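Long-range contacts in acetyl xylan esterase (Paenibacillus sp. R4, PDB 6AGQ), which probably removes acetyl groups from acetylated xylan and related substrates, as a cold-active alpha/beta-hydrolase of the acetyl xylan esterase family: residues A[40-46]-A[57-63]; A[210-214]-A[225-229]. All coordinates share one frame. Numbering follows the deposited sequence.

How the interactions relate
Interaction 1 comes first along the chain: residues 40-46, whose strand 43-46 is outermost in the sheet within this chain, fold back through a short loop onto 57-63, so that the contact closes a beta hairpin. The chain then adds the sheet strands from 69-77 to 203-207 before interaction 2 opens; strands 265-271 and 293-298 come after it. There the loop 210-214 meets residues 225-229, which lead into the helix that runs to 236, closing a turn of chain that contains helix 214-219. The two contacts therefore follow in series, neither nested nor crossed, on opposite sides of the chain's centre. The centres of interactions 1 and 2 lie about 32 Å apart. Interaction 1 belongs to the sheet margin, interaction 2 to the buried region beside the probable nucleophile elbow.

Interaction 1 of 2, residues A[40-46]-A[57-63]; sequences LHAQVNL and IYDVVYD
Leu-46 lays its CD1 over the face of the Tyr-58 ring, a CH-pi contact with CD1 3.9 Å from the ring centroid; Leu-46 is in the t rotamer at chi1 and Tyr-58 in m. The same sheet face carries Val-44 and Val-60, both t, with CG2 of Val-44 3.8 Å from CG2 of Val-60. Strands 43-46 and 57-63 run antiparallel at 155°, their axes approaching to 4.5 Å, in extended backbone conformation. Gln-43/Val-61 and Asn-45/Asp-59 are hydrogen-bonded pairs: Gln-43 N to Val-61 O is 2.9 Å and Val-61 N to Gln-43 O 3.1 Å, while Asn-45 N to Asp-59 O and Asp-59 N to Asn-45 O are both 3.0 Å. Val-44/Val-60 and Leu-46/Tyr-58 form the non-hydrogen-bonded pairs. This beta hairpin makes the antiparallel margin of the alpha/beta-hydrolase sheet, and strand 69-77 flanks 57-63 on its other edge. On the face of Gln-43 and Asp-59, CB of Gln-43 lies 3.7 Å from CG1 of Val-61, and Asp-59 makes a salt bridge with Arg-99. Before the strand, His-41 takes a left-handed backbone conformation (phi/psi 54/37°). Asp-63 N donates to Leu-40 O at 2.8 Å, and CG of Leu-40 rests 4.2 Å from CB of Tyr-62, whose hydroxyl hydrogen-bonds to Asp-160 O of helix 153-170.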
loop_
_atom_site.group_PDB
_atom_site.type_symbol
_atom_site.label_atom_id
_atom_site.label_comp_id
_atom_site.label_asym_id
_atom_site.label_seq_id
_atom_site.Cartn_x
_atom_site.Cartn_y
_atom_site.Cartn_z
ATOM N N LEU A 40 -20.657 42.310 16.164
ATOM C CA LEU A 40 -19.946 41.102 16.600
ATOM C C LEU A 40 -20.667 40.327 17.689
ATOM O O LEU A 40 -20.706 39.097 17.653
ATOM C CB LEU A 40 -18.494 41.421 17.014
ATOM C CG LEU A 40 -17.436 40.944 16.003
ATOM C CD1 LEU A 40 -17.493 41.773 14.723
ATOM C CD2 LEU A 40 -16.064 41.022 16.652
ATOM N N HIS A 41 -21.261 41.036 18.638
ATOM C CA HIS A 41 -21.904 40.455 19.828
ATOM C C HIS A 41 -20.946 39.506 20.617
ATOM O O HIS A 41 -21.391 38.486 21.212
ATOM C CB HIS A 41 -23.215 39.743 19.478
ATOM C CG HIS A 41 -24.336 40.639 19.055
ATOM N ND1 HIS A 41 -24.535 41.900 19.580
ATOM C CD2 HIS A 41 -25.377 40.414 18.209
ATOM C CE1 HIS A 41 -25.621 42.434 19.039
ATOM N NE2 HIS A 41 -26.155 41.547 18.211
ATOM N N ALA A 42 -19.657 39.881 20.668
ATOM C CA ALA A 42 -18.628 39.151 21.412
ATOM C C ALA A 42 -19.053 38.774 22.863
ATOM O O ALA A 42 -19.466 39.621 23.630
ATOM C CB ALA A 42 -17.334 39.946 21.436
ATOM N N GLN A 43 -18.990 37.489 23.194
ATOM C CA GLN A 43 -19.101 37.032 24.564
ATOM C C GLN A 43 -17.738 36.424 24.906
ATOM O O GLN A 43 -17.097 35.721 24.097
ATOM C CB GLN A 43 -20.213 36.006 24.768
ATOM C CG GLN A 43 -21.645 36.422 24.355
ATOM C CD GLN A 43 -22.614 35.217 24.300
ATOM O OE1 GLN A 43 -23.122 34.855 23.228
ATOM N NE2 GLN A 43 -22.847 34.571 25.461
ATOM N N VAL A 44 -17.268 36.725 26.095
ATOM C CA VAL A 44 -16.035 36.194 26.575
ATOM C C VAL A 44 -16.266 35.561 27.975
ATOM O O VAL A 44 -17.072 36.032 28.747
ATOM C CB VAL A 44 -15.057 37.348 26.525
ATOM C CG1 VAL A 44 -13.783 36.990 27.192
ATOM C CG2 VAL A 44 -14.795 37.747 25.070
ATOM N N ASN A 45 -15.524 34.536 28.322
ATOM C CA ASN A 45 -15.716 33.818 29.608
ATOM C C ASN A 45 -14.349 33.273 30.095
ATOM O O ASN A 45 -13.754 32.456 29.416
ATOM C CB ASN A 45 -16.705 32.674 29.306
ATOM C CG ASN A 45 -16.776 31.625 30.370
ATOM O OD1 ASN A 45 -16.434 31.855 31.523
ATOM N ND2 ASN A 45 -17.262 30.451 29.989
ATOM N N LEU A 46 -13.853 33.725 31.237
ATOM C CA LEU A 46 -12.545 33.295 31.742
ATOM C C LEU A 46 -12.593 31.816 32.110
ATOM O O LEU A 46 -13.551 31.357 32.730
ATOM C CB LEU A 46 -12.150 34.102 32.955
ATOM C CG LEU A 46 -10.763 34.006 33.557
ATOM C CD1 LEU A 46 -9.724 34.575 32.605
ATOM C CD2 LEU A 46 -10.740 34.849 34.846
ATOM N N ILE A 57 -6.916 32.826 30.060
ATOM C CA ILE A 57 -7.542 32.063 28.951
ATOM C C ILE A 57 -9.024 32.301 28.875
ATOM O O ILE A 57 -9.720 31.987 29.829
ATOM C CB ILE A 57 -7.328 30.525 29.114
ATOM C CG1 ILE A 57 -5.846 30.182 28.981
ATOM C CG2 ILE A 57 -8.145 29.709 28.101
ATOM C CD1 ILE A 57 -5.489 28.947 29.766
ATOM N N TYR A 58 -9.509 32.809 27.727
ATOM C CA TYR A 58 -10.912 33.060 27.520
ATOM C C TYR A 58 -11.489 32.186 26.465
ATOM O O TYR A 58 -10.926 32.018 25.406
ATOM C CB TYR A 58 -11.128 34.503 27.114
ATOM C CG TYR A 58 -10.666 35.492 28.171
ATOM C CD1 TYR A 58 -11.533 35.933 29.161
ATOM C CD2 TYR A 58 -9.350 35.921 28.197
ATOM C CE1 TYR A 58 -11.104 36.849 30.135
ATOM C CE2 TYR A 58 -8.890 36.805 29.159
ATOM C CZ TYR A 58 -9.770 37.263 30.138
ATOM O OH TYR A 58 -9.280 38.114 31.091
ATOM N N ASP A 59 -12.645 31.634 26.777
ATOM C CA ASP A 59 -13.498 31.005 25.884
ATOM C C ASP A 59 -14.298 32.139 25.211
ATOM O O ASP A 59 -14.820 33.025 25.870
ATOM C CB ASP A 59 -14.434 30.075 26.691
ATOM C CG ASP A 59 -15.098 29.050 25.825
ATOM O OD1 ASP A 59 -14.833 29.108 24.607
ATOM O OD2 ASP A 59 -15.881 28.200 26.334
ATOM N N VAL A 60 -14.371 32.119 23.886
ATOM C CA VAL A 60 -14.799 33.295 23.128
ATOM C C VAL A 60 -15.803 32.834 22.064
ATOM O O VAL A 60 -15.604 31.756 21.458
ATOM C CB VAL A 60 -13.525 33.947 22.569
ATOM C CG1 VAL A 60 -13.765 34.710 21.304
ATOM C CG2 VAL A 60 -12.863 34.784 23.663
ATOM N N VAL A 61 -16.887 33.608 21.885
ATOM C CA VAL A 61 -17.842 33.454 20.772
ATOM C C VAL A 61 -18.156 34.841 20.202
ATOM O O VAL A 61 -18.320 35.821 20.969
ATOM C CB VAL A 61 -19.091 32.611 21.152
ATOM C CG1 VAL A 61 -19.872 33.193 22.319
ATOM C CG2 VAL A 61 -19.998 32.422 19.946
ATOM N N TYR A 62 -18.075 34.963 18.875
ATOM C CA TYR A 62 -18.609 36.121 18.187
ATOM C C TYR A 62 -19.472 35.700 17.011
ATOM O O TYR A 62 -19.312 34.636 16.477
ATOM C CB TYR A 62 -17.501 37.143 17.788
ATOM C CG TYR A 62 -16.474 36.629 16.801
ATOM C CD1 TYR A 62 -15.304 35.993 17.231
ATOM C CD2 TYR A 62 -16.667 36.776 15.432
ATOM C CE1 TYR A 62 -14.401 35.479 16.319
ATOM C CE2 TYR A 62 -15.770 36.280 14.522
ATOM C CZ TYR A 62 -14.612 35.657 14.962
ATOM O OH TYR A 62 -13.716 35.149 14.018
ATOM N N ASP A 63 -20.362 36.556 16.577
ATOM C CA ASP A 63 -21.217 36.246 15.385
ATOM C C ASP A 63 -20.459 36.475 14.059
ATOM O O ASP A 63 -19.767 37.495 13.880
ATOM C CB ASP A 63 -22.461 37.135 15.345
ATOM C CG ASP A 63 -23.520 36.756 16.398
ATOM O OD1 ASP A 63 -23.348 35.779 17.164
ATOM O OD2 ASP A 63 -24.546 37.471 16.423
#

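Interaction 2 of 2, residues A[210-214]-A[225-229]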
loop_
_atom_site.group_PDB
_atom_site.type_symbol
_atom_site.label_atom_id
_atom_site.label_comp_id
_atom_site.label_asym_id
_atom_site.label_seq_id
_atom_site.Cartn_x
_atom_site.Cartn_y
_atom_site.Cartn_z
ATOM N N PHE A 210 -2.776 26.298 1.516
ATOM C CA PHE A 210 -3.839 25.701 0.712
ATOM C C PHE A 210 -4.656 26.842 0.128
ATOM O O PHE A 210 -4.397 28.033 0.446
ATOM C CB PHE A 210 -4.651 24.790 1.656
ATOM C CG PHE A 210 -5.772 24.069 1.023
ATOM C CD1 PHE A 210 -5.546 23.123 0.039
ATOM C CD2 PHE A 210 -7.073 24.275 1.462
ATOM C CE1 PHE A 210 -6.602 22.426 -0.542
ATOM C CE2 PHE A 210 -8.124 23.612 0.867
ATOM C CZ PHE A 210 -7.892 22.694 -0.147
ATOM N N LEU A 211 -5.565 26.517 -0.807
ATOM C CA LEU A 211 -6.386 27.545 -1.485
ATOM C C LEU A 211 -5.590 28.481 -2.401
ATOM O O LEU A 211 -5.964 29.651 -2.574
ATOM C CB LEU A 211 -7.216 28.407 -0.502
ATOM C CG LEU A 211 -7.866 27.633 0.666
ATOM C CD1 LEU A 211 -8.321 28.502 1.846
ATOM C CD2 LEU A 211 -9.011 26.799 0.120
ATOM N N CYS A 212 -4.535 27.969 -3.029
ATOM C CA CYS A 212 -3.705 28.771 -3.946
ATOM C C CYS A 212 -3.648 28.057 -5.283
ATOM O O CYS A 212 -3.550 26.836 -5.350
ATOM C CB CYS A 212 -2.266 28.998 -3.445
ATOM S SG CYS A 212 -2.106 29.917 -1.860
ATOM N N HIS A 213 -3.654 28.870 -6.331
ATOM C CA HIS A 213 -3.532 28.458 -7.691
ATOM C C HIS A 213 -4.387 27.234 -8.014
ATOM O O HIS A 213 -3.843 26.202 -8.419
ATOM C CB HIS A 213 -2.023 28.285 -7.978
ATOM C CG HIS A 213 -1.676 28.359 -9.427
ATOM N ND1 HIS A 213 -2.578 28.765 -10.391
ATOM C CD2 HIS A 213 -0.515 28.105 -10.079
ATOM C CE1 HIS A 213 -1.999 28.723 -11.583
ATOM N NE2 HIS A 213 -0.752 28.313 -11.421
ATOM N N PHE A 214 -5.708 27.357 -7.775
ATOM C CA PHE A 214 -6.669 26.224 -7.852
ATOM C C PHE A 214 -6.602 25.297 -9.078
ATOM O O PHE A 214 -6.664 24.081 -8.949
ATOM C CB PHE A 214 -8.111 26.691 -7.723
ATOM C CG PHE A 214 -8.533 27.030 -6.300
ATOM C CD1 PHE A 214 -8.741 26.023 -5.359
ATOM C CD2 PHE A 214 -8.745 28.348 -5.924
ATOM C CE1 PHE A 214 -9.147 26.312 -4.070
ATOM C CE2 PHE A 214 -9.140 28.656 -4.642
ATOM C CZ PHE A 214 -9.343 27.631 -3.708
ATOM N N PRO A 225 -7.659 17.754 0.251
ATOM C CA PRO A 225 -8.934 18.407 -0.133
ATOM C C PRO A 225 -9.069 18.899 -1.593
ATOM O O PRO A 225 -10.194 18.983 -2.104
ATOM C CB PRO A 225 -9.030 19.616 0.844
ATOM C CG PRO A 225 -7.702 19.697 1.571
ATOM C CD PRO A 225 -6.980 18.397 1.396
ATOM N N TYR A 226 -7.964 19.222 -2.273
ATOM C CA TYR A 226 -8.058 19.511 -3.695
ATOM C C TYR A 226 -8.749 18.378 -4.522
ATOM O O TYR A 226 -9.406 18.655 -5.513
ATOM C CB TYR A 226 -6.724 19.847 -4.294
ATOM C CG TYR A 226 -6.120 21.150 -3.890
ATOM C CD1 TYR A 226 -6.791 22.358 -4.126
ATOM C CD2 TYR A 226 -4.853 21.199 -3.321
ATOM C CE1 TYR A 226 -6.236 23.568 -3.775
ATOM C CE2 TYR A 226 -4.257 22.430 -2.983
ATOM C CZ TYR A 226 -4.959 23.615 -3.185
ATOM O OH TYR A 226 -4.388 24.837 -2.890
ATOM N N VAL A 227 -8.645 17.136 -4.083
ATOM C CA VAL A 227 -9.305 16.036 -4.736
ATOM C C VAL A 227 -10.871 16.178 -4.789
ATOM O O VAL A 227 -11.491 15.657 -5.709
ATOM C CB VAL A 227 -8.860 14.670 -4.126
ATOM C CG1 VAL A 227 -9.630 14.319 -2.879
ATOM C CG2 VAL A 227 -9.058 13.532 -5.125
ATOM N N GLU A 228 -11.493 16.881 -3.827
ATOM C CA GLU A 228 -12.949 17.124 -3.829
ATOM C C GLU A 228 -13.348 17.876 -5.109
ATOM O O GLU A 228 -14.391 17.645 -5.665
ATOM C CB GLU A 228 -13.358 17.959 -2.606
ATOM C CG GLU A 228 -13.155 17.275 -1.252
ATOM C CD GLU A 228 -13.517 18.174 -0.042
ATOM O OE1 GLU A 228 -14.418 19.017 -0.148
ATOM O OE2 GLU A 228 -12.917 18.029 1.055
ATOM N N ILE A 229 -12.499 18.759 -5.596
ATOM C CA ILE A 229 -12.824 19.469 -6.853
ATOM C C ILE A 229 -12.830 18.509 -8.033
ATOM O O ILE A 229 -13.714 18.574 -8.877
ATOM C CB ILE A 229 -11.862 20.618 -7.063
ATOM C CG1 ILE A 229 -12.119 21.712 -6.012
ATOM C CG2 ILE A 229 -12.091 21.244 -8.382
ATOM C CD1 ILE A 229 -10.952 22.634 -5.858
#
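Tyr-226 reaches from segment 225-229 into the bend of the 210-214 loop, covered there more extensively than any other residue of the two segments. Its chi1 is m, and its OH accepts a hydrogen bond from Cys-212 N at 3.1 Å. The loop bends at Leu-211, which has positive phi and points its CA-to-CB bond away from segment 225-229. Phe-210, with chi1 t, directs its ring edge at the face of Tyr-226 in an edge-to-face pair: the centroids are 4.3 Å apart, the planes meet at 50°, and CD1 of Phe-210 lies 3.3 Å from CZ of Tyr-226. The far end of the Phe-210 ring, at CZ, packs 3.4 Å from CB of Pro-225. In this alpha/beta-hydrolase the loop follows strand 203-207 and borders the probable nucleophile elbow, where Phe-210 contacts Ser-185 through both side chain and backbone. His-213 is the N-cap residue of helix 214-219. Phe-214, m at chi1, brings CD1 to the edge of the Tyr-226 ring, 3.8 Å from CE1, and the same CD1 lies 4.1 Å from CD1 of Ile-229, also m. Leu-250 of helix 243-251 touches both Phe-214 and Ile-229, and a bound zinc ion lies about 4 Å from the Phe-214 side chain.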